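Long-range contacts in glucose-binding protein (Thermus thermophilus HB27, PDB 2B3F), which binds glucose and galactose and probably delivers the sugar to a binding-protein-dependent membrane transport system: residues A[7-12]-A[62-67]; A[129-134]-A[235-240]; A[165-170]-A[222-227]; A[175-180]-A[202-207]; A[300-305]-A[318-323]. One frame throughout, in Å; residues are numbered along the deposited sequence.

Contact 1 (A[7-12]-A[62-67]); sequences SWWAGD and TFQVHA. With GAL (beta-D-galactopyranose), chain G.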
# COMPACT_ATOMS: atom_id res chain seq x y z
N SER A 7 -5.31 -5.28 -13.04
CA SER A 7 -4.45 -4.82 -11.96
C SER A 7 -3.81 -3.49 -12.37
O SER A 7 -4.02 -3.00 -13.49
CB SER A 7 -3.33 -5.84 -11.66
OG SER A 7 -2.26 -5.76 -12.59
N TRP A 8 -3.02 -2.94 -11.46
CA TRP A 8 -2.17 -1.79 -11.81
C TRP A 8 -0.70 -2.11 -11.80
O TRP A 8 0.16 -1.21 -11.66
CB TRP A 8 -2.53 -0.56 -10.97
CG TRP A 8 -2.35 -0.59 -9.51
CD1 TRP A 8 -1.25 -0.20 -8.80
CD2 TRP A 8 -3.36 -0.90 -8.54
NE1 TRP A 8 -1.50 -0.27 -7.44
CE2 TRP A 8 -2.80 -0.69 -7.26
CE3 TRP A 8 -4.69 -1.33 -8.63
CZ2 TRP A 8 -3.52 -0.91 -6.08
CZ3 TRP A 8 -5.39 -1.56 -7.47
CH2 TRP A 8 -4.81 -1.35 -6.22
N TRP A 9 -0.37 -3.39 -11.99
CA TRP A 9 1.01 -3.79 -11.92
C TRP A 9 1.69 -3.70 -13.29
O TRP A 9 2.17 -4.67 -13.86
CB TRP A 9 1.10 -5.17 -11.28
CG TRP A 9 0.79 -5.15 -9.82
CD1 TRP A 9 1.03 -4.14 -8.92
CD2 TRP A 9 0.16 -6.20 -9.08
NE1 TRP A 9 0.59 -4.51 -7.67
CE2 TRP A 9 0.06 -5.78 -7.74
CE3 TRP A 9 -0.32 -7.47 -9.43
CZ2 TRP A 9 -0.48 -6.58 -6.75
CZ3 TRP A 9 -0.90 -8.25 -8.44
CH2 TRP A 9 -0.95 -7.82 -7.12
N ALA A 10 1.73 -2.48 -13.81
CA ALA A 10 2.33 -2.19 -15.10
C ALA A 10 3.80 -1.87 -14.97
O ALA A 10 4.30 -1.52 -13.89
CB ALA A 10 1.60 -1.01 -15.71
N GLY A 11 4.52 -1.97 -16.09
CA GLY A 11 5.88 -1.56 -16.14
C GLY A 11 6.72 -2.31 -15.15
O GLY A 11 6.63 -3.55 -15.06
N ASP A 12 7.50 -1.57 -14.36
CA ASP A 12 8.43 -2.19 -13.46
C ASP A 12 7.73 -2.74 -12.21
O ASP A 12 8.39 -3.34 -11.38
CB ASP A 12 9.61 -1.27 -13.09
CG ASP A 12 9.18 0.01 -12.40
OD1 ASP A 12 8.34 -0.03 -11.46
OD2 ASP A 12 9.74 1.09 -12.78
N THR A 62 -11.12 -11.17 -12.86
CA THR A 62 -10.67 -10.93 -11.50
C THR A 62 -9.94 -9.59 -11.52
O THR A 62 -9.41 -9.17 -12.58
CB THR A 62 -9.75 -12.05 -10.98
OG1 THR A 62 -9.47 -11.87 -9.59
CG2 THR A 62 -8.43 -12.14 -11.79
N PHE A 63 -9.93 -8.91 -10.39
CA PHE A 63 -9.24 -7.61 -10.31
C PHE A 63 -8.51 -7.43 -8.99
O PHE A 63 -8.96 -7.88 -7.91
CB PHE A 63 -10.18 -6.44 -10.60
CG PHE A 63 -11.33 -6.32 -9.64
CD1 PHE A 63 -11.19 -5.68 -8.41
CD2 PHE A 63 -12.59 -6.78 -10.01
CE1 PHE A 63 -12.27 -5.55 -7.54
CE2 PHE A 63 -13.67 -6.65 -9.15
CZ PHE A 63 -13.52 -6.02 -7.92
N GLN A 64 -7.36 -6.79 -9.09
CA GLN A 64 -6.60 -6.41 -7.92
C GLN A 64 -7.42 -5.46 -7.04
O GLN A 64 -7.99 -4.47 -7.52
CB GLN A 64 -5.31 -5.71 -8.35
CG GLN A 64 -4.42 -5.30 -7.22
CD GLN A 64 -3.22 -4.45 -7.69
OE1 GLN A 64 -3.00 -4.29 -8.88
NE2 GLN A 64 -2.46 -3.92 -6.74
N VAL A 65 -7.50 -5.78 -5.76
CA VAL A 65 -8.28 -5.00 -4.83
C VAL A 65 -7.70 -5.12 -3.43
O VAL A 65 -7.22 -6.17 -3.01
CB VAL A 65 -9.77 -5.43 -4.84
CG1 VAL A 65 -9.92 -6.90 -4.49
CG2 VAL A 65 -10.64 -4.52 -3.96
N HIS A 66 -7.73 -4.01 -2.72
CA HIS A 66 -7.20 -3.99 -1.39
C HIS A 66 -8.14 -4.62 -0.37
O HIS A 66 -9.31 -4.29 -0.31
CB HIS A 66 -6.90 -2.55 -0.94
CG HIS A 66 -5.71 -1.96 -1.61
ND1 HIS A 66 -5.74 -0.74 -2.23
CD2 HIS A 66 -4.44 -2.43 -1.75
CE1 HIS A 66 -4.54 -0.46 -2.72
NE2 HIS A 66 -3.73 -1.47 -2.44
N ALA A 67 -7.56 -5.45 0.48
CA ALA A 67 -8.33 -6.02 1.60
C ALA A 67 -8.74 -4.90 2.55
O ALA A 67 -7.95 -3.99 2.84
CB ALA A 67 -7.50 -7.05 2.34
C1 GAL G . -0.43 -0.13 -3.71
C2 GAL G . -0.50 -1.62 -4.07
C3 GAL G . 0.88 -2.20 -4.35
C4 GAL G . 1.65 -1.34 -5.37
C5 GAL G . 1.55 0.14 -4.94
C6 GAL G . 2.25 1.13 -5.89
O1 GAL G . -1.71 0.40 -3.53
O2 GAL G . -1.17 -2.33 -3.02
O3 GAL G . 0.77 -3.52 -4.83
O4 GAL G . 1.08 -1.59 -6.63
O5 GAL G . 0.21 0.56 -4.79
O6 GAL G . 1.55 1.25 -7.08
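Q64 leaves strand 62-66 with CG anti to its backbone N (chi1 -178°), and the chain runs on extended between two tryptophans. Its CB lies 3.8 Å from CA of S7. CG sits over the face of the W8 six-membered ring, a CH-pi contact. The amide stacks on W8, the planes 17° apart, with NE2 3.3 Å from CZ2 of W8. W9 lies on the other side of the amide, tilted 33° to it, with OE1 over the centre of its ring. At the tip, OE1 accepts a nearly straight bond from W8 N at 2.9 Å, in the carbonyl plane. NE2 donates to D278, so the amide is held at both ends. W8 NE1 donates to GAL O5 (3.3 Å) and W9 NE1 to GAL O3 (3.0 Å). H66, whose ring face meets the edge of W8, donates from NE2 to GAL O2 at 2.8 Å, while its ND1 bonds E70. This is the galactose site of a periplasmic sugar-binding protein, built on strand ends and loops.

Contact 2 (A[129-134]-A[235-240]); sequences AKLKGW and KAAFNI. Unlike the reference sequence in segment 129-134: G133 (reference Glu). Unlike the reference sequence in segment 235-240: I240 (reference Val).
The contact between 129-134 and 235-240 is apolar, and no hydrogen bond crosses it. Aliphatic packing centres on L131. Its CG is anti to the carbonyl carbon, and CD2 reaches CB of A237 at 4.1 Å. The same methyl and CD1 both meet CE1 of F238, the leucine crossing the phenylalanine at about a right angle. W134 supplies the aromatic part. Its six-membered ring comes in with CZ3 3.7 Å from CB of A237. The ring turns its edge to the backbone O of A236, with CH2 of W134 also 3.7 Å away. Over one face of the indole lies the carbonyl O of K130, from the preceding helical turn. CB of A237 thus meets L131 and W134 side by side. Beyond the two segments, L152 of helix 142-154 touches W134, A237 and F238, and Y126 touches L131 and F238. With no polar bond to set the spacing, segment 129-134 is packed against segment 235-240 by the fit of methyl groups and ring edges.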
# COMPACT_ATOMS: atom_id res chain seq x y z
N ALA A 129 25.66 4.40 2.72
CA ALA A 129 26.92 5.05 2.29
C ALA A 129 26.77 6.54 2.01
O ALA A 129 27.72 7.31 2.22
CB ALA A 129 27.50 4.36 1.04
N LYS A 130 25.61 6.95 1.50
CA LYS A 130 25.35 8.38 1.26
C LYS A 130 25.18 9.10 2.58
O LYS A 130 25.66 10.23 2.75
CB LYS A 130 24.12 8.60 0.38
CG LYS A 130 24.35 8.33 -1.11
CD LYS A 130 24.93 9.55 -1.85
CE LYS A 130 25.31 9.21 -3.31
NZ LYS A 130 24.38 8.20 -3.93
N LEU A 131 24.51 8.46 3.53
CA LEU A 131 24.30 9.08 4.83
C LEU A 131 25.65 9.30 5.51
O LEU A 131 25.86 10.32 6.16
CB LEU A 131 23.39 8.24 5.73
CG LEU A 131 21.87 8.18 5.42
CD1 LEU A 131 21.10 7.80 6.67
CD2 LEU A 131 21.32 9.50 4.86
N LYS A 132 26.56 8.33 5.35
CA LYS A 132 27.92 8.46 5.90
C LYS A 132 28.70 9.60 5.24
O LYS A 132 29.39 10.37 5.91
CB LYS A 132 28.68 7.13 5.77
CG LYS A 132 28.26 6.07 6.79
CD LYS A 132 29.09 4.81 6.64
CE LYS A 132 28.92 3.91 7.84
NZ LYS A 132 27.51 3.46 8.01
N GLY A 133 28.57 9.70 3.92
CA GLY A 133 29.14 10.80 3.15
C GLY A 133 28.70 12.18 3.62
O GLY A 133 29.48 13.15 3.55
N TRP A 134 27.45 12.26 4.10
CA TRP A 134 26.88 13.49 4.70
C TRP A 134 27.02 13.59 6.21
O TRP A 134 26.63 14.59 6.81
CB TRP A 134 25.39 13.60 4.39
CG TRP A 134 25.08 13.83 2.98
CD1 TRP A 134 25.70 14.69 2.13
CD2 TRP A 134 24.04 13.20 2.24
NE1 TRP A 134 25.11 14.62 0.88
CE2 TRP A 134 24.09 13.72 0.93
CE3 TRP A 134 23.07 12.24 2.55
CZ2 TRP A 134 23.20 13.30 -0.07
CZ3 TRP A 134 22.20 11.82 1.57
CH2 TRP A 134 22.27 12.36 0.27
N LYS A 235 20.24 12.69 -4.53
CA LYS A 235 19.52 13.98 -4.62
C LYS A 235 18.50 14.15 -3.50
O LYS A 235 17.85 15.19 -3.40
CB LYS A 235 18.82 14.11 -5.97
CG LYS A 235 19.80 14.17 -7.12
CD LYS A 235 19.20 14.79 -8.38
CE LYS A 235 18.69 13.75 -9.35
NZ LYS A 235 18.62 14.26 -10.75
N ALA A 236 18.37 13.12 -2.68
CA ALA A 236 17.59 13.15 -1.45
C ALA A 236 18.23 12.16 -0.49
O ALA A 236 18.96 11.28 -0.95
CB ALA A 236 16.15 12.73 -1.75
N ALA A 237 17.97 12.30 0.80
CA ALA A 237 18.48 11.39 1.82
C ALA A 237 17.47 10.29 2.18
O ALA A 237 17.86 9.15 2.51
CB ALA A 237 18.85 12.19 3.08
N PHE A 238 16.18 10.64 2.13
CA PHE A 238 15.11 9.79 2.62
C PHE A 238 13.92 9.77 1.67
O PHE A 238 13.68 10.71 0.93
CB PHE A 238 14.62 10.29 3.97
CG PHE A 238 15.73 10.59 4.96
CD1 PHE A 238 16.52 9.58 5.47
CD2 PHE A 238 15.97 11.90 5.36
CE1 PHE A 238 17.54 9.86 6.39
CE2 PHE A 238 16.99 12.19 6.26
CZ PHE A 238 17.77 11.18 6.77
N ASN A 239 13.16 8.67 1.75
CA ASN A 239 11.85 8.59 1.09
C ASN A 239 10.93 7.75 1.96
O ASN A 239 11.36 6.74 2.48
CB ASN A 239 11.98 7.96 -0.29
CG ASN A 239 10.68 7.98 -1.09
OD1 ASN A 239 10.02 9.04 -1.24
ND2 ASN A 239 10.32 6.83 -1.64
N ILE A 240 9.68 8.18 2.13
CA ILE A 240 8.69 7.39 2.91
C ILE A 240 7.79 6.70 1.88
O ILE A 240 7.05 7.37 1.16
CB ILE A 240 7.83 8.28 3.84
CG1 ILE A 240 8.71 9.09 4.83
CG2 ILE A 240 6.80 7.44 4.60
CD1 ILE A 240 9.64 8.28 5.69

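Contact 3 (A[165-170]-A[222-227]); sequences ENWTQQ and LSWQQA
Two helix N-termini meet here beside the galactose pocket, one at the start of helix 166-190 and the other at the start of helix 224-233. Each has an N-cap residue, E165 and S223. S223 and Q226 form a capping box: S223 OG accepts from Q226 N, and Q226 OE1 accepts from S223 N on a lone pair. The backbone O of E165 accepts from both N and OG1 of T168.

The backbones before the two helices are joined, E165 N donating to O of L222 at 2.9 Å in the carbonyl plane. The bond is bent, with 140° at the hydrogen.

Further in, two tryptophans pack obliquely, their planes at 66°. Both have CG in the crowded position between backbone N and carbonyl carbon. CD1 of W224 lies near the plane of the W167 ring, 3.6 Å from CZ2 of W167. CG2 of T168 lies over the centre of the W167 ring and also reaches CB of W224 at 4.0 Å.

W224 lines the pocket. Its NE1 bonds E13, which binds galactose, and its ring meets W244 edge-to-face. W167 touches A42, another galactose-binding residue. One water joins the two segments: it donates to OE2 of E165 at 2.7 Å and accepts from NE1 of W167 and, at 3.0 Å, from N of W224.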
# COMPACT_ATOMS: atom_id res chain seq x y z
N GLU A 165 4.03 12.43 -6.68
CA GLU A 165 2.68 12.86 -6.97
C GLU A 165 1.71 12.75 -5.77
O GLU A 165 2.03 12.17 -4.72
CB GLU A 165 2.12 12.08 -8.17
CG GLU A 165 1.95 10.56 -7.92
CD GLU A 165 1.31 9.85 -9.08
OE1 GLU A 165 0.22 10.29 -9.52
OE2 GLU A 165 1.88 8.84 -9.55
N ASN A 166 0.53 13.33 -5.95
CA ASN A 166 -0.45 13.47 -4.90
C ASN A 166 -0.59 12.25 -3.99
O ASN A 166 -0.49 12.39 -2.77
CB ASN A 166 -1.81 13.85 -5.50
CG ASN A 166 -2.91 13.96 -4.46
OD1 ASN A 166 -3.50 12.96 -4.08
ND2 ASN A 166 -3.27 15.21 -4.08
N TRP A 167 -0.81 11.07 -4.56
CA TRP A 167 -1.02 9.91 -3.66
C TRP A 167 0.18 9.65 -2.76
O TRP A 167 0.01 9.19 -1.63
CB TRP A 167 -1.46 8.65 -4.41
CG TRP A 167 -0.41 7.93 -5.12
CD1 TRP A 167 -0.12 7.98 -6.43
CD2 TRP A 167 0.49 6.97 -4.54
NE1 TRP A 167 0.93 7.15 -6.73
CE2 TRP A 167 1.32 6.50 -5.59
CE3 TRP A 167 0.69 6.47 -3.25
CZ2 TRP A 167 2.32 5.55 -5.39
CZ3 TRP A 167 1.69 5.53 -3.05
CH2 TRP A 167 2.49 5.08 -4.11
N THR A 168 1.39 9.96 -3.22
CA THR A 168 2.60 9.72 -2.40
C THR A 168 2.69 10.72 -1.24
O THR A 168 3.33 10.48 -0.23
CB THR A 168 3.92 9.75 -3.21
OG1 THR A 168 4.27 11.10 -3.53
CG2 THR A 168 3.84 8.92 -4.44
N GLN A 169 2.05 11.88 -1.43
CA GLN A 169 1.95 12.88 -0.37
C GLN A 169 0.97 12.40 0.69
O GLN A 169 1.23 12.53 1.88
CB GLN A 169 1.54 14.23 -0.94
CG GLN A 169 2.51 14.76 -1.99
CD GLN A 169 1.86 15.78 -2.93
OE1 GLN A 169 0.82 16.39 -2.61
NE2 GLN A 169 2.45 15.93 -4.13
N GLN A 170 -0.14 11.81 0.26
CA GLN A 170 -1.07 11.15 1.17
C GLN A 170 -0.36 10.03 1.92
O GLN A 170 -0.56 9.85 3.12
CB GLN A 170 -2.25 10.58 0.42
CG GLN A 170 -3.14 11.58 -0.36
CD GLN A 170 -4.30 10.86 -1.01
OE1 GLN A 170 -4.97 10.06 -0.36
NE2 GLN A 170 -4.53 11.11 -2.29
N LEU A 222 6.08 13.69 -10.33
CA LEU A 222 6.94 12.51 -10.26
C LEU A 222 6.18 11.25 -9.84
O LEU A 222 5.33 11.31 -8.97
CB LEU A 222 8.09 12.70 -9.27
CG LEU A 222 9.01 13.93 -9.43
CD1 LEU A 222 10.17 13.79 -8.44
CD2 LEU A 222 9.49 14.09 -10.84
N SER A 223 6.50 10.13 -10.47
CA SER A 223 6.02 8.83 -9.99
C SER A 223 6.68 8.42 -8.67
O SER A 223 7.72 8.94 -8.27
CB SER A 223 6.31 7.77 -11.05
OG SER A 223 7.69 7.52 -11.10
N TRP A 224 6.12 7.40 -8.00
CA TRP A 224 6.77 6.89 -6.81
C TRP A 224 8.16 6.35 -7.11
O TRP A 224 9.05 6.55 -6.32
CB TRP A 224 5.90 5.86 -6.06
CG TRP A 224 5.78 4.50 -6.70
CD1 TRP A 224 4.78 4.04 -7.48
CD2 TRP A 224 6.70 3.41 -6.55
NE1 TRP A 224 5.00 2.73 -7.84
CE2 TRP A 224 6.19 2.33 -7.30
CE3 TRP A 224 7.92 3.25 -5.89
CZ2 TRP A 224 6.85 1.11 -7.38
CZ3 TRP A 224 8.58 2.04 -5.99
CH2 TRP A 224 8.04 0.99 -6.72
N GLN A 225 8.34 5.71 -8.27
CA GLN A 225 9.66 5.19 -8.65
C GLN A 225 10.67 6.32 -8.83
O GLN A 225 11.80 6.23 -8.38
CB GLN A 225 9.59 4.37 -9.92
CG GLN A 225 8.71 3.10 -9.82
CD GLN A 225 7.31 3.30 -10.33
OE1 GLN A 225 6.71 4.38 -10.17
NE2 GLN A 225 6.75 2.25 -10.97
N GLN A 226 10.23 7.40 -9.46
CA GLN A 226 11.13 8.57 -9.64
C GLN A 226 11.55 9.19 -8.32
O GLN A 226 12.66 9.67 -8.17
CB GLN A 226 10.46 9.62 -10.52
CG GLN A 226 10.44 9.22 -11.96
CD GLN A 226 9.83 10.26 -12.86
OE1 GLN A 226 8.69 10.69 -12.66
NE2 GLN A 226 10.60 10.69 -13.87
N ALA A 227 10.64 9.20 -7.34
CA ALA A 227 10.99 9.69 -6.01
C ALA A 227 12.03 8.74 -5.33
O ALA A 227 12.97 9.19 -4.68
CB ALA A 227 9.75 9.84 -5.16
O HOH W 1 3.35 6.76 -8.81

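Contact 4 (A[175-180]-A[202-207]); sequences SVALAV and VRAWEV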
# COMPACT_ATOMS: atom_id res chain seq x y z
N SER A 175 1.92 8.05 7.48
CA SER A 175 3.04 7.80 8.41
C SER A 175 3.14 8.89 9.48
O SER A 175 3.28 8.61 10.67
CB SER A 175 4.37 7.68 7.68
OG SER A 175 4.62 6.35 7.25
N VAL A 176 3.08 10.15 9.04
CA VAL A 176 3.11 11.26 9.98
C VAL A 176 1.96 11.17 10.99
O VAL A 176 2.18 11.30 12.20
CB VAL A 176 3.10 12.64 9.25
CG1 VAL A 176 2.92 13.79 10.23
CG2 VAL A 176 4.37 12.81 8.42
N ALA A 177 0.74 10.95 10.50
CA ALA A 177 -0.43 10.82 11.36
C ALA A 177 -0.30 9.68 12.38
O ALA A 177 -0.65 9.83 13.57
CB ALA A 177 -1.69 10.63 10.52
N LEU A 178 0.21 8.53 11.92
CA LEU A 178 0.38 7.39 12.82
C LEU A 178 1.35 7.76 13.94
O LEU A 178 1.11 7.43 15.11
CB LEU A 178 0.88 6.15 12.07
CG LEU A 178 1.19 4.92 12.95
CD1 LEU A 178 -0.06 4.45 13.70
CD2 LEU A 178 1.80 3.78 12.12
N ALA A 179 2.44 8.43 13.58
CA ALA A 179 3.46 8.84 14.57
C ALA A 179 2.85 9.81 15.58
O ALA A 179 3.08 9.66 16.79
CB ALA A 179 4.64 9.49 13.88
N VAL A 180 2.08 10.77 15.10
CA VAL A 180 1.53 11.84 15.94
C VAL A 180 0.43 11.31 16.86
O VAL A 180 0.35 11.68 18.04
CB VAL A 180 1.02 13.04 15.08
CG1 VAL A 180 0.18 13.99 15.88
CG2 VAL A 180 2.21 13.78 14.48
N VAL A 202 -5.47 17.49 14.29
CA VAL A 202 -4.98 18.70 13.63
C VAL A 202 -3.45 18.75 13.66
O VAL A 202 -2.81 19.18 12.70
CB VAL A 202 -5.57 19.99 14.27
CG1 VAL A 202 -4.94 21.26 13.67
CG2 VAL A 202 -7.07 20.03 14.13
N ARG A 203 -2.85 18.31 14.77
CA ARG A 203 -1.39 18.28 14.89
C ARG A 203 -0.67 17.43 13.80
O ARG A 203 0.47 17.72 13.43
CB ARG A 203 -1.00 17.78 16.29
CG ARG A 203 0.48 17.95 16.56
CD ARG A 203 0.92 17.60 17.97
NE ARG A 203 2.33 17.22 17.89
CZ ARG A 203 2.85 16.02 18.18
NH1 ARG A 203 2.10 15.02 18.65
NH2 ARG A 203 4.15 15.83 18.00
N ALA A 204 -1.34 16.38 13.31
CA ALA A 204 -0.77 15.57 12.25
C ALA A 204 -0.42 16.46 11.06
O ALA A 204 0.62 16.30 10.44
CB ALA A 204 -1.75 14.47 11.84
N TRP A 205 -1.30 17.40 10.75
CA TRP A 205 -1.08 18.30 9.62
C TRP A 205 0.02 19.33 9.89
O TRP A 205 0.74 19.70 8.97
CB TRP A 205 -2.38 19.00 9.23
CG TRP A 205 -3.46 18.08 8.73
CD1 TRP A 205 -4.53 17.59 9.43
CD2 TRP A 205 -3.61 17.59 7.39
NE1 TRP A 205 -5.31 16.81 8.62
CE2 TRP A 205 -4.77 16.78 7.37
CE3 TRP A 205 -2.87 17.74 6.23
CZ2 TRP A 205 -5.20 16.13 6.22
CZ3 TRP A 205 -3.29 17.09 5.08
CH2 TRP A 205 -4.45 16.29 5.09
N GLU A 206 0.14 19.77 11.14
CA GLU A 206 1.24 20.67 11.54
C GLU A 206 2.59 20.02 11.32
O GLU A 206 3.49 20.61 10.70
CB GLU A 206 1.13 21.06 13.02
CG GLU A 206 2.01 22.24 13.51
CD GLU A 206 3.53 21.96 13.73
OE1 GLU A 206 3.94 20.87 14.24
OE2 GLU A 206 4.33 22.90 13.42
N VAL A 207 2.75 18.80 11.84
CA VAL A 207 4.00 18.10 11.67
C VAL A 207 4.21 17.82 10.17
O VAL A 207 5.28 18.03 9.65
CB VAL A 207 4.06 16.80 12.49
CG1 VAL A 207 5.37 16.05 12.21
CG2 VAL A 207 3.89 17.11 13.99
O HOH W 2 4.53 12.40 18.23
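V176, V180 and V207 all place CG1 anti to the backbone N and CG2 anti to the carbonyl carbon (chi1 near 170°). This puts methyls of the three valines at the interface of helices 166-190 and 199-212. V180 and V207 meet tip to tip, CG2 of V180 being 3.8 Å from CG2 of V207. V176 comes in obliquely. Its CG1 touches CG1 of V207 at 3.9 Å and the backbone O of A204 at 3.4 Å. The backbones come nearest at A177 and A204, where CB of A204 lies 3.9 Å from CA of A177. R203 also has CG anti to its N and stays extended to NE. Its guanidinium lies with one face toward V180, and NH1 is 3.5 Å from CG1 of V180. W142 of helix 142-154 touches V176 and V207. No direct hydrogen bond joins the two segments. Their axes pass 8.7 Å apart, at 123° between N-to-C directions. This is close, alanine-mediated packing of two steeply crossed helices, joining consecutive helices within one lobe of the binding protein.

Contact 5 (A[300-305]-A[318-323]); sequences GSKEGQ and RLDSDP
R318 carries the polar core of this contact. Within segment 318-323 its guanidinium grips D320 side-on in a salt bridge, NE to OD1 at 2.8 Å and NH2 to OD2 at 2.9 Å. Both oxygens are met from above the carboxylate plane, though they lie close to the guanidinium plane. This positions the arginine for the bonds that cross the contact. NH1 donates to the backbone O of G300 at 2.9 Å, nearly straight (166°) and in the guanidinium plane. A bend at chi3 (69°) folds the arginine back so that its tip can reach both partners.

The backbone N of R318 donates to OE1 of Q305 at 3.0 Å, on a lone pair of the amide oxygen. NE2 of Q305 bonds the O of V299, so the amide is fixed at both ends.

Outward from there, CD of R318 packs 3.3 Å from the backbone N of K302, at the first turn of helix 302-312. S301 caps that helix, OG accepting from N of G304, and OG also bonds O of L298. K302 is fully extended and runs obliquely across D320, with CD 3.7 Å from OD1 of D320. Its NZ makes a weak bond to O of D320 and shares a water with that oxygen. W93 and A96 of helix 93-96 touch R318.

The type I turn 318-321 is thus held to the helix start by hydrogen bonds. The carboxylate of D320 probably stabilises the arginine's charge.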
# COMPACT_ATOMS: atom_id res chain seq x y z
N GLY A 300 -3.68 -17.83 -3.77
CA GLY A 300 -3.82 -18.22 -2.37
C GLY A 300 -2.87 -19.32 -1.86
O GLY A 300 -2.88 -19.65 -0.67
N SER A 301 -2.04 -19.85 -2.74
CA SER A 301 -1.15 -20.98 -2.42
C SER A 301 0.25 -20.55 -2.02
O SER A 301 0.73 -19.48 -2.40
CB SER A 301 -1.05 -21.91 -3.65
OG SER A 301 -0.29 -21.33 -4.70
N LYS A 302 0.95 -21.43 -1.30
CA LYS A 302 2.33 -21.17 -0.92
C LYS A 302 3.25 -21.07 -2.14
O LYS A 302 4.10 -20.19 -2.22
CB LYS A 302 2.82 -22.25 0.05
CG LYS A 302 4.19 -21.99 0.62
CD LYS A 302 4.60 -23.07 1.60
CE LYS A 302 6.06 -22.98 1.95
NZ LYS A 302 6.43 -23.93 3.06
N GLU A 303 3.05 -21.97 -3.11
CA GLU A 303 3.84 -21.97 -4.33
C GLU A 303 3.73 -20.61 -5.05
O GLU A 303 4.74 -20.00 -5.39
CB GLU A 303 3.38 -23.10 -5.26
CG GLU A 303 4.28 -23.34 -6.45
CD GLU A 303 3.68 -24.29 -7.49
OE1 GLU A 303 2.46 -24.59 -7.43
OE2 GLU A 303 4.44 -24.72 -8.38
N GLY A 304 2.51 -20.13 -5.23
CA GLY A 304 2.27 -18.82 -5.87
C GLY A 304 2.92 -17.68 -5.09
O GLY A 304 3.72 -16.92 -5.63
N GLN A 305 2.60 -17.59 -3.80
CA GLN A 305 3.04 -16.46 -2.98
C GLN A 305 4.54 -16.40 -2.75
O GLN A 305 5.13 -15.31 -2.66
CB GLN A 305 2.27 -16.44 -1.63
CG GLN A 305 0.77 -16.24 -1.82
CD GLN A 305 0.02 -15.82 -0.56
OE1 GLN A 305 0.62 -15.50 0.46
NE2 GLN A 305 -1.31 -15.81 -0.65
N ARG A 318 0.25 -15.81 3.46
CA ARG A 318 0.17 -17.16 4.06
C ARG A 318 1.11 -17.30 5.23
O ARG A 318 2.30 -16.97 5.12
CB ARG A 318 0.51 -18.24 3.03
CG ARG A 318 -0.60 -18.51 2.06
CD ARG A 318 -0.24 -19.69 1.20
NE ARG A 318 -0.23 -20.92 2.00
CZ ARG A 318 -1.24 -21.77 2.08
NH1 ARG A 318 -2.35 -21.62 1.38
NH2 ARG A 318 -1.09 -22.84 2.85
N LEU A 319 0.60 -17.86 6.33
CA LEU A 319 1.42 -18.10 7.52
C LEU A 319 2.58 -19.09 7.29
O LEU A 319 3.58 -19.02 7.99
CB LEU A 319 0.53 -18.61 8.68
CG LEU A 319 -0.52 -17.66 9.26
CD1 LEU A 319 -1.58 -18.40 10.07
CD2 LEU A 319 0.15 -16.62 10.11
N ASP A 320 2.44 -20.00 6.32
CA ASP A 320 3.44 -21.05 6.09
C ASP A 320 4.55 -20.66 5.12
O ASP A 320 5.37 -21.49 4.71
CB ASP A 320 2.78 -22.39 5.68
CG ASP A 320 2.07 -22.35 4.34
OD1 ASP A 320 2.04 -21.28 3.66
OD2 ASP A 320 1.52 -23.42 3.94
N SER A 321 4.60 -19.37 4.77
CA SER A 321 5.63 -18.86 3.89
C SER A 321 7.06 -19.24 4.33
O SER A 321 7.40 -19.18 5.51
CB SER A 321 5.50 -17.32 3.79
OG SER A 321 6.47 -16.79 2.87
N ASP A 322 7.89 -19.59 3.35
CA ASP A 322 9.28 -19.99 3.58
C ASP A 322 10.21 -18.76 3.56
O ASP A 322 10.48 -18.22 2.49
CB ASP A 322 9.71 -20.97 2.49
CG ASP A 322 11.15 -21.46 2.64
OD1 ASP A 322 11.89 -21.03 3.55
OD2 ASP A 322 11.54 -22.29 1.78
N PRO A 323 10.74 -18.35 4.72
CA PRO A 323 11.57 -17.14 4.73
C PRO A 323 12.87 -17.23 3.93
O PRO A 323 13.43 -16.21 3.58
CB PRO A 323 11.87 -16.91 6.22
CG PRO A 323 11.62 -18.19 6.86
CD PRO A 323 10.61 -18.93 6.07
O HOH W 3 6.39 -23.72 5.78

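From the N terminus, contact 1 comes first. It joins the loop after strand 2-7 to strand 62-66 across 50 residues, at the sugar site. Contact 2 then closes the longest loop, from helix 128-133 to strand 238-240. Contact 3 falls within that span, and contact 4 within contact 3, so the three are nested and none crosses. Contacts 3 and 4 share helix 166-190, near its start and further along. Contact 5 follows in series, closing a short loop around helix 302-312. Contacts 1 and 3 touch through D12 and Q225, which bridges the sugar site to the helical pair. Contacts 4 and 5 lie on opposite sides of the chain's centre, with centres about 35 Å apart.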